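Local coordinates for uncharacterized protein (Thermus thermophilus HB8, PDB 6SCE) that acts as a DNA nuclease in type III CRISPR defence, switched on by binding cyclic oligoadenylate, at residues A[13-18]-A[145-150]; A[423-428]-A[519-524]. All blocks are in the same frame, centred on the assembly; numbering follows the deposited sequence.

Interaction 1 (A[13-18]-A[145-150]); sequences DPAPAY and RLYLEP. With nucleotides of chain B.
The hydroxyl tip of Tyr147, from helix 140-148, lies at the start of helix 15-28 beside the carboxylate of Asp13; the two side chains cross at about a right angle, with ring and carboxylate planes 79° apart. Its CG lies anti to the carbonyl carbon (chi1 -68°), and Tyr147 OH donates to the syn lone pair of Asp13 OD1 at 2.6 Å. The anti lone pair of the same oxygen takes Ala15 N at 3.0 Å, a capping bond at the head of helix 15-28, so two donors hold Asp13 OD1 and fix the carboxylate. Tyr147 OH also accepts from N6 of nucleotide A2 of chain B at 3.2 Å, which lies near the plane of the tyrosine ring, while the methyl of Ala15 packs against both, 3.2 Å from Tyr147 OH. At the other end of the nucleotide, Asp13 N donates to its OP1 at 2.8 Å, and the ring of Pro16 lies along its sugar and base. Beside this polar cluster the side chains of Leu146 and Tyr18 cross at about a right angle, Leu146 CD1 3.8 Å from Tyr18 CD2; Tyr18 OH is hydrogen-bonded to Glu142 OE2. Lys49 makes a cation-pi contact with Tyr147. The loop after strand 5-10 and the head of the following helix thus form part of the nucleotide site, consistent with the ligand pocket of a Rossmann-like CARF domain.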
ATOM      1  N   ASP A  13     -12.088   6.505   2.808  1.00 23.51           N
ATOM      2  CA  ASP A  13     -12.087   7.053   4.143  1.00 26.01           C
ATOM      3  C   ASP A  13     -12.899   8.360   4.274  1.00 24.46           C
ATOM      4  O   ASP A  13     -12.619   9.323   3.593  1.00 25.06           O
ATOM      5  CB  ASP A  13     -10.671   7.288   4.654  1.00 26.89           C
ATOM      6  CG  ASP A  13     -10.613   7.150   6.147  1.00 26.02           C
ATOM      7  OD1 ASP A  13     -11.169   8.028   6.832  1.00 24.54           O
ATOM      8  OD2 ASP A  13     -10.059   6.128   6.614  1.00 26.61           O
ATOM      9  N   PRO A  14     -13.897   8.382   5.156  1.00 24.41           N
ATOM     10  CA  PRO A  14     -14.715   9.593   5.281  1.00 25.14           C
ATOM     11  C   PRO A  14     -14.033  10.707   6.057  1.00 24.52           C
ATOM     12  O   PRO A  14     -14.487  11.858   6.012  1.00 25.67           O
ATOM     13  CB  PRO A  14     -15.949   9.092   6.043  1.00 26.68           C
ATOM     14  CG  PRO A  14     -15.439   7.972   6.857  1.00 26.46           C
ATOM     15  CD  PRO A  14     -14.432   7.287   5.973  1.00 25.51           C
ATOM     16  N   ALA A  15     -12.965  10.387   6.769  1.00 23.24           N
ATOM     17  CA  ALA A  15     -12.370  11.406   7.654  1.00 23.47           C
ATOM     18  C   ALA A  15     -11.856  12.677   6.951  1.00 24.47           C
ATOM     19  O   ALA A  15     -12.106  13.788   7.425  1.00 24.41           O
ATOM     20  CB  ALA A  15     -11.291  10.811   8.512  1.00 25.00           C
ATOM     21  N   PRO A  16     -11.137  12.546   5.823  1.00 24.22           N
ATOM     22  CA  PRO A  16     -10.712  13.797   5.174  1.00 24.34           C
ATOM     23  C   PRO A  16     -11.868  14.576   4.568  1.00 23.28           C
ATOM     24  O   PRO A  16     -11.796  15.783   4.487  1.00 23.76           O
ATOM     25  CB  PRO A  16      -9.743  13.343   4.077  1.00 23.12           C
ATOM     26  CG  PRO A  16     -10.045  11.890   3.879  1.00 26.18           C
ATOM     27  CD  PRO A  16     -10.482  11.365   5.227  1.00 25.37           C
ATOM     28  N   ALA A  17     -12.932  13.876   4.171  1.00 22.86           N
ATOM     29  CA  ALA A  17     -14.140  14.535   3.640  1.00 24.09           C
ATOM     30  C   ALA A  17     -14.828  15.333   4.753  1.00 23.84           C
ATOM     31  O   ALA A  17     -15.277  16.479   4.558  1.00 24.37           O
ATOM     32  CB  ALA A  17     -15.091  13.490   3.072  1.00 24.07           C
ATOM     33  N   TYR A  18     -14.917  14.709   5.918  1.00 23.02           N
ATOM     34  CA  TYR A  18     -15.491  15.372   7.090  1.00 22.95           C
ATOM     35  C   TYR A  18     -14.629  16.529   7.559  1.00 24.41           C
ATOM     36  O   TYR A  18     -15.142  17.644   7.790  1.00 25.17           O
ATOM     37  CB  TYR A  18     -15.759  14.374   8.203  1.00 25.20           C
ATOM     38  CG  TYR A  18     -16.323  15.000   9.447  1.00 24.93           C
ATOM     39  CD1 TYR A  18     -17.443  15.830   9.392  1.00 27.57           C
ATOM     40  CD2 TYR A  18     -15.752  14.752  10.683  1.00 26.31           C
ATOM     41  CE1 TYR A  18     -17.972  16.393  10.549  1.00 28.32           C
ATOM     42  CE2 TYR A  18     -16.275  15.307  11.835  1.00 27.17           C
ATOM     43  CZ  TYR A  18     -17.379  16.138  11.760  1.00 28.49           C
ATOM     44  OH  TYR A  18     -17.886  16.692  12.930  1.00 29.33           O
ATOM     45  N   ARG A 145     -17.411   7.835  16.044  1.00 27.36           N
ATOM     46  CA  ARG A 145     -18.670   7.674  15.336  1.00 28.49           C
ATOM     47  C   ARG A 145     -18.450   7.327  13.838  1.00 27.56           C
ATOM     48  O   ARG A 145     -19.280   6.678  13.235  1.00 29.20           O
ATOM     49  CB  ARG A 145     -19.629   8.862  15.562  1.00 32.77           C
ATOM     50  CG  ARG A 145     -19.177  10.173  14.966  1.00 30.82           C
ATOM     51  CD  ARG A 145     -20.235  11.280  15.117  1.00 30.87           C
ATOM     52  NE  ARG A 145     -21.493  10.864  14.538  1.00 30.16           N
ATOM     53  CZ  ARG A 145     -22.679  11.350  14.836  1.00 31.12           C
ATOM     54  NH1 ARG A 145     -22.804  12.380  15.681  1.00 30.95           N
ATOM     55  NH2 ARG A 145     -23.739  10.829  14.228  1.00 32.93           N
ATOM     56  N   LEU A 146     -17.324   7.742  13.261  1.00 27.62           N
ATOM     57  CA  LEU A 146     -16.999   7.454  11.849  1.00 26.05           C
ATOM     58  C   LEU A 146     -16.345   6.099  11.621  1.00 27.06           C
ATOM     59  O   LEU A 146     -16.543   5.512  10.567  1.00 26.63           O
ATOM     60  CB  LEU A 146     -16.060   8.535  11.282  1.00 26.48           C
ATOM     61  CG  LEU A 146     -16.662   9.951  11.117  1.00 27.44           C
ATOM     62  CD1 LEU A 146     -15.643  10.925  10.576  1.00 29.95           C
ATOM     63  CD2 LEU A 146     -17.872   9.867  10.209  1.00 28.63           C
ATOM     64  N   TYR A 147     -15.566   5.618  12.591  1.00 26.14           N
ATOM     65  CA  TYR A 147     -14.784   4.377  12.449  1.00 26.22           C
ATOM     66  C   TYR A 147     -15.254   3.269  13.380  1.00 28.32           C
ATOM     67  O   TYR A 147     -15.439   2.126  12.955  1.00 30.03           O
ATOM     68  CB  TYR A 147     -13.320   4.613  12.776  1.00 26.94           C
ATOM     69  CG  TYR A 147     -12.519   5.501  11.823  1.00 27.18           C
ATOM     70  CD1 TYR A 147     -13.074   6.034  10.658  1.00 26.70           C
ATOM     71  CD2 TYR A 147     -11.182   5.779  12.097  1.00 27.07           C
ATOM     72  CE1 TYR A 147     -12.304   6.815   9.801  1.00 25.79           C
ATOM     73  CE2 TYR A 147     -10.409   6.565  11.248  1.00 25.96           C
ATOM     74  CZ  TYR A 147     -10.968   7.071  10.099  1.00 26.01           C
ATOM     75  OH  TYR A 147     -10.188   7.842   9.237  1.00 27.12           O
ATOM     76  N   LEU A 148     -15.382   3.581  14.666  1.00 28.58           N
ATOM     77  CA  LEU A 148     -15.587   2.511  15.636  1.00 31.01           C
ATOM     78  C   LEU A 148     -17.039   2.042  15.686  1.00 29.94           C
ATOM     79  O   LEU A 148     -17.328   0.843  15.582  1.00 31.81           O
ATOM     80  CB  LEU A 148     -15.105   2.938  17.002  1.00 30.18           C
ATOM     81  CG  LEU A 148     -13.650   3.367  17.048  1.00 33.08           C
ATOM     82  CD1 LEU A 148     -13.274   3.685  18.477  1.00 33.34           C
ATOM     83  CD2 LEU A 148     -12.712   2.322  16.457  1.00 34.93           C
ATOM     84  N   GLU A 149     -17.959   2.983  15.785  1.00 31.90           N
ATOM     85  CA  GLU A 149     -19.371   2.638  15.812  1.00 36.47           C
ATOM     86  C   GLU A 149     -19.788   1.788  14.606  1.00 36.94           C
ATOM     87  O   GLU A 149     -20.400   0.729  14.781  1.00 35.78           O
ATOM     88  CB  GLU A 149     -20.232   3.906  15.948  1.00 40.47           C
ATOM     89  CG  GLU A 149     -21.726   3.641  16.057  1.00 49.76           C
ATOM     90  CD  GLU A 149     -22.373   3.226  14.732  1.00 58.60           C
ATOM     91  OE1 GLU A 149     -22.009   3.786  13.661  1.00 64.96           O
ATOM     92  OE2 GLU A 149     -23.275   2.346  14.756  1.00 65.43           O
ATOM     93  N   PRO A 150     -19.477   2.225  13.371  1.00 35.29           N
ATOM     94  CA  PRO A 150     -19.919   1.358  12.264  1.00 35.98           C
ATOM     95  C   PRO A 150     -19.261  -0.021  12.205  1.00 37.05           C
ATOM     96  O   PRO A 150     -19.795  -0.897  11.565  1.00 37.80           O
ATOM     97  CB  PRO A 150     -19.541   2.162  11.007  1.00 36.47           C
ATOM     98  CG  PRO A 150     -18.511   3.110  11.456  1.00 35.55           C
ATOM     99  CD  PRO A 150     -18.909   3.481  12.862  1.00 34.11           C
TER
ATOM    100  P     A B   2      -9.440   8.032   0.373  1.00 22.38           P
ATOM    101  OP1   A B   2      -9.748   6.878   1.274  1.00 22.57           O
ATOM    102  OP2   A B   2     -10.458   9.097   0.064  1.00 21.84           O
ATOM    103  O5'   A B   2      -8.152   8.767   0.985  1.00 22.76           O
ATOM    104  C5'   A B   2      -7.779  10.058   0.450  1.00 23.16           C
ATOM    105  C4'   A B   2      -6.584  10.584   1.204  1.00 23.20           C
ATOM    106  O4'   A B   2      -6.986  10.860   2.572  1.00 24.31           O
ATOM    107  C3'   A B   2      -5.382   9.651   1.285  1.00 24.23           C
ATOM    108  O3'   A B   2      -4.159  10.366   1.115  1.00 25.21           O
ATOM    109  C2'   A B   2      -5.457   9.113   2.711  1.00 25.79           C
ATOM    110  O2'   A B   2      -4.187   8.784   3.230  1.00 25.63           O
ATOM    111  C1'   A B   2      -6.039  10.310   3.449  1.00 25.00           C
ATOM    112  N9    A B   2      -6.661  10.003   4.723  1.00 23.37           N
ATOM    113  C8    A B   2      -7.129   8.783   5.157  1.00 23.26           C
ATOM    114  N7    A B   2      -7.577   8.828   6.386  1.00 23.45           N
ATOM    115  C5    A B   2      -7.377  10.139   6.792  1.00 22.67           C
ATOM    116  C6    A B   2      -7.633  10.810   8.004  1.00 24.40           C
ATOM    117  N6    A B   2      -8.095  10.210   9.099  1.00 23.72           N
ATOM    118  N1    A B   2      -7.350  12.134   8.050  1.00 23.18           N
ATOM    119  C2    A B   2      -6.789  12.702   6.974  1.00 24.13           C
ATOM    120  N3    A B   2      -6.490  12.171   5.787  1.00 23.25           N
ATOM    121  C4    A B   2      -6.808  10.869   5.769  1.00 24.39           C
TER

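Interaction 2 (A[423-428]-A[519-524]); sequences GRPEDL and QARMGG
The guanidinium of Arg521 has acceptors at each of its three nitrogens. Side-on it takes Glu426: Arg521 NH2 donates to the syn lone pair of Glu426 OE2 at 3.0 Å, nearly straight at 170°, and Arg521 NE reaches Glu426 OE1 at 3.0 Å from above the carboxylate plane, the two planes being 53° apart. On the far side Arg521 NH1 serves two acceptors of its own strand, Gln519 OE1 at 3.1 Å and the carbonyl Ala520 O, each met from above its carbonyl plane. Pro425 CD lies over the rim of one guanidinium face, 3.8 Å above its plane, and Pro425 CG touches Arg521 CG. Glu426 gets there through a crowded first torsion (chi1 59°) and a bend at chi2. The amide of Gln519 is used at both ends, since Gln519 NE2 donates to a water at 2.6 Å that itself donates to Gly423 O. An alanine at Arg521 would remove the guanidinium, and Glu426, Gln519 OE1 and Ala520 O would probably lose the donors that grip them. Phe547 of strand 541-548 backs Pro425. This side-on salt bridge joins helix 425-432 to an inner strand of the C-terminal sheet, consistent with a restriction-endonuclease-like, PD-(D/E)xK nuclease core.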
ATOM      1  N   GLY A 423       8.019  -7.271 -17.566  1.00 37.39           N
ATOM      2  CA  GLY A 423       8.124  -7.190 -16.117  1.00 42.38           C
ATOM      3  C   GLY A 423       8.711  -8.460 -15.533  1.00 44.01           C
ATOM      4  O   GLY A 423       8.657  -9.547 -16.159  1.00 38.69           O
ATOM      5  N   ARG A 424       9.316  -8.316 -14.360  1.00 38.57           N
ATOM      6  CA  ARG A 424       9.873  -9.471 -13.640  1.00 43.00           C
ATOM      7  C   ARG A 424       9.588  -9.296 -12.165  1.00 39.25           C
ATOM      8  O   ARG A 424       9.837  -8.202 -11.612  1.00 35.96           O
ATOM      9  CB  ARG A 424      11.377  -9.580 -13.858  1.00 45.15           C
ATOM     10  CG  ARG A 424      11.814  -9.567 -15.310  1.00 51.57           C
ATOM     11  CD  ARG A 424      13.329  -9.487 -15.439  1.00 61.37           C
ATOM     12  NE  ARG A 424      13.722  -8.858 -16.702  1.00 71.67           N
ATOM     13  CZ  ARG A 424      14.959  -8.467 -17.022  1.00 75.06           C
ATOM     14  NH1 ARG A 424      15.975  -8.647 -16.183  1.00 79.24           N
ATOM     15  NH2 ARG A 424      15.181  -7.899 -18.201  1.00 76.83           N
ATOM     16  N   PRO A 425       9.099 -10.356 -11.507  1.00 37.35           N
ATOM     17  CA  PRO A 425       8.769 -10.192 -10.114  1.00 37.41           C
ATOM     18  C   PRO A 425       9.977  -9.810  -9.245  1.00 36.21           C
ATOM     19  O   PRO A 425       9.811  -9.091  -8.277  1.00 35.63           O
ATOM     20  CB  PRO A 425       8.183 -11.555  -9.698  1.00 39.09           C
ATOM     21  CG  PRO A 425       8.440 -12.487 -10.801  1.00 39.95           C
ATOM     22  CD  PRO A 425       8.803 -11.710 -12.012  1.00 40.02           C
ATOM     23  N   GLU A 426      11.166 -10.273  -9.600  1.00 37.63           N
ATOM     24  CA  GLU A 426      12.345  -9.951  -8.832  1.00 39.95           C
ATOM     25  C   GLU A 426      12.718  -8.455  -8.960  1.00 39.38           C
ATOM     26  O   GLU A 426      13.283  -7.891  -8.027  1.00 35.90           O
ATOM     27  CB  GLU A 426      13.527 -10.870  -9.179  1.00 41.05           C
ATOM     28  CG  GLU A 426      13.979 -10.863 -10.628  1.00 43.11           C
ATOM     29  CD  GLU A 426      13.169 -11.782 -11.537  1.00 44.84           C
ATOM     30  OE1 GLU A 426      12.066 -12.268 -11.162  1.00 43.38           O
ATOM     31  OE2 GLU A 426      13.641 -12.005 -12.665  1.00 50.01           O
ATOM     32  N   ASP A 427      12.387  -7.825 -10.095  1.00 36.27           N
ATOM     33  CA  ASP A 427      12.652  -6.395 -10.290  1.00 35.96           C
ATOM     34  C   ASP A 427      11.684  -5.574  -9.474  1.00 34.37           C
ATOM     35  O   ASP A 427      12.089  -4.652  -8.776  1.00 35.18           O
ATOM     36  CB  ASP A 427      12.604  -5.993 -11.771  1.00 38.49           C
ATOM     37  CG  ASP A 427      13.786  -6.534 -12.559  1.00 43.47           C
ATOM     38  OD1 ASP A 427      14.705  -7.081 -11.945  1.00 45.62           O
ATOM     39  OD2 ASP A 427      13.802  -6.438 -13.795  1.00 46.71           O
ATOM     40  N   LEU A 428      10.401  -5.909  -9.533  1.00 33.65           N
ATOM     41  CA  LEU A 428       9.445  -5.238  -8.688  1.00 35.25           C
ATOM     42  C   LEU A 428       9.860  -5.331  -7.216  1.00 35.18           C
ATOM     43  O   LEU A 428       9.846  -4.320  -6.480  1.00 32.34           O
ATOM     44  CB  LEU A 428       8.048  -5.806  -8.880  1.00 34.33           C
ATOM     45  CG  LEU A 428       6.967  -5.235  -7.971  1.00 33.72           C
ATOM     46  CD1 LEU A 428       6.837  -3.728  -8.167  1.00 31.78           C
ATOM     47  CD2 LEU A 428       5.668  -5.944  -8.302  1.00 33.26           C
ATOM     48  N   GLN A 519       4.921 -13.706 -15.576  1.00 49.00           N
ATOM     49  CA  GLN A 519       6.161 -14.371 -15.186  1.00 52.09           C
ATOM     50  C   GLN A 519       5.953 -15.126 -13.865  1.00 53.37           C
ATOM     51  O   GLN A 519       5.479 -14.536 -12.889  1.00 55.34           O
ATOM     52  CB  GLN A 519       7.272 -13.336 -15.035  1.00 53.50           C
ATOM     53  CG  GLN A 519       7.841 -12.847 -16.354  1.00 57.58           C
ATOM     54  CD  GLN A 519       9.076 -13.632 -16.784  1.00 66.88           C
ATOM     55  OE1 GLN A 519       9.086 -14.871 -16.757  1.00 68.00           O
ATOM     56  NE2 GLN A 519      10.139 -12.909 -17.163  1.00 65.76           N
ATOM     57  N   ALA A 520       6.304 -16.415 -13.849  1.00 46.10           N
ATOM     58  CA  ALA A 520       6.233 -17.251 -12.633  1.00 45.62           C
ATOM     59  C   ALA A 520       7.614 -17.714 -12.191  1.00 44.30           C
ATOM     60  O   ALA A 520       8.518 -17.892 -13.011  1.00 45.27           O
ATOM     61  CB  ALA A 520       5.318 -18.444 -12.853  1.00 47.34           C
ATOM     62  N   ARG A 521       7.771 -17.864 -10.879  1.00 42.61           N
ATOM     63  CA  ARG A 521       9.007 -18.286 -10.266  1.00 40.92           C
ATOM     64  C   ARG A 521       8.708 -19.272  -9.154  1.00 40.82           C
ATOM     65  O   ARG A 521       7.624 -19.249  -8.544  1.00 37.97           O
ATOM     66  CB  ARG A 521       9.755 -17.112  -9.630  1.00 42.78           C
ATOM     67  CG  ARG A 521      10.058 -15.948 -10.555  1.00 44.06           C
ATOM     68  CD  ARG A 521      11.273 -16.210 -11.431  1.00 48.14           C
ATOM     69  NE  ARG A 521      11.600 -15.024 -12.209  1.00 48.44           N
ATOM     70  CZ  ARG A 521      11.115 -14.749 -13.418  1.00 49.99           C
ATOM     71  NH1 ARG A 521      10.286 -15.586 -14.040  1.00 52.74           N
ATOM     72  NH2 ARG A 521      11.484 -13.630 -14.028  1.00 49.81           N
HETATM   73  N   MSE A 522       9.704 -20.101  -8.850  1.00 39.73           N
HETATM   74  CA  MSE A 522       9.604 -21.003  -7.706  1.00 41.45           C
HETATM   75  C   MSE A 522       9.930 -20.202  -6.465  1.00 43.92           C
HETATM   76  O   MSE A 522      10.003 -18.968  -6.516  1.00 42.42           O
HETATM   77  CB  MSE A 522      10.498 -22.216  -7.992  1.00 39.62           C
HETATM   78  CG  MSE A 522       9.817 -23.050  -9.054  1.00 42.21           C
HETATM   79 SE   MSE A 522      10.601 -24.887  -8.994  1.00 48.17          SE
HETATM   80  CE  MSE A 522       9.614 -25.408  -7.394  1.00 42.49           C
ATOM     81  N   GLY A 523      10.100 -20.898  -5.346  1.00 39.16           N
ATOM     82  CA  GLY A 523      10.225 -20.295  -4.045  1.00 38.93           C
ATOM     83  C   GLY A 523      11.585 -19.775  -3.663  1.00 38.36           C
ATOM     84  O   GLY A 523      12.564 -19.886  -4.407  1.00 43.57           O
ATOM     85  N   GLY A 524      11.629 -19.177  -2.489  1.00 41.27           N
ATOM     86  CA  GLY A 524      12.874 -18.666  -1.970  1.00 42.26           C
ATOM     87  C   GLY A 524      12.663 -17.688  -0.839  1.00 42.07           C
ATOM     88  O   GLY A 524      11.648 -17.716  -0.141  1.00 46.38           O
TER
HETATM   89  O   HOH W   1       9.786 -10.579 -18.366  1.00 50.69           O

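How the interactions relate
From the N terminus, the chain leaves strand 5-10 and enters helix 15-28 at 13-18, then runs through the first mixed sheet before helix 140-148 returns at 145-150; interaction 1 closes this loop of 126 residues. The chain next builds a second and a third mixed sheet. Interaction 2 opens at 423-428, just after strand 415-417 of the third, and closes at 519-524 a loop of 90 residues, nearly half of it helix and very little strand. The loops follow in series, neither nested nor crossing. Their centres lie 38 Å apart on opposite sides of the chain's centre, one at the bound nucleotide, the other joining the helix that follows the third sheet to the C-terminal sheet.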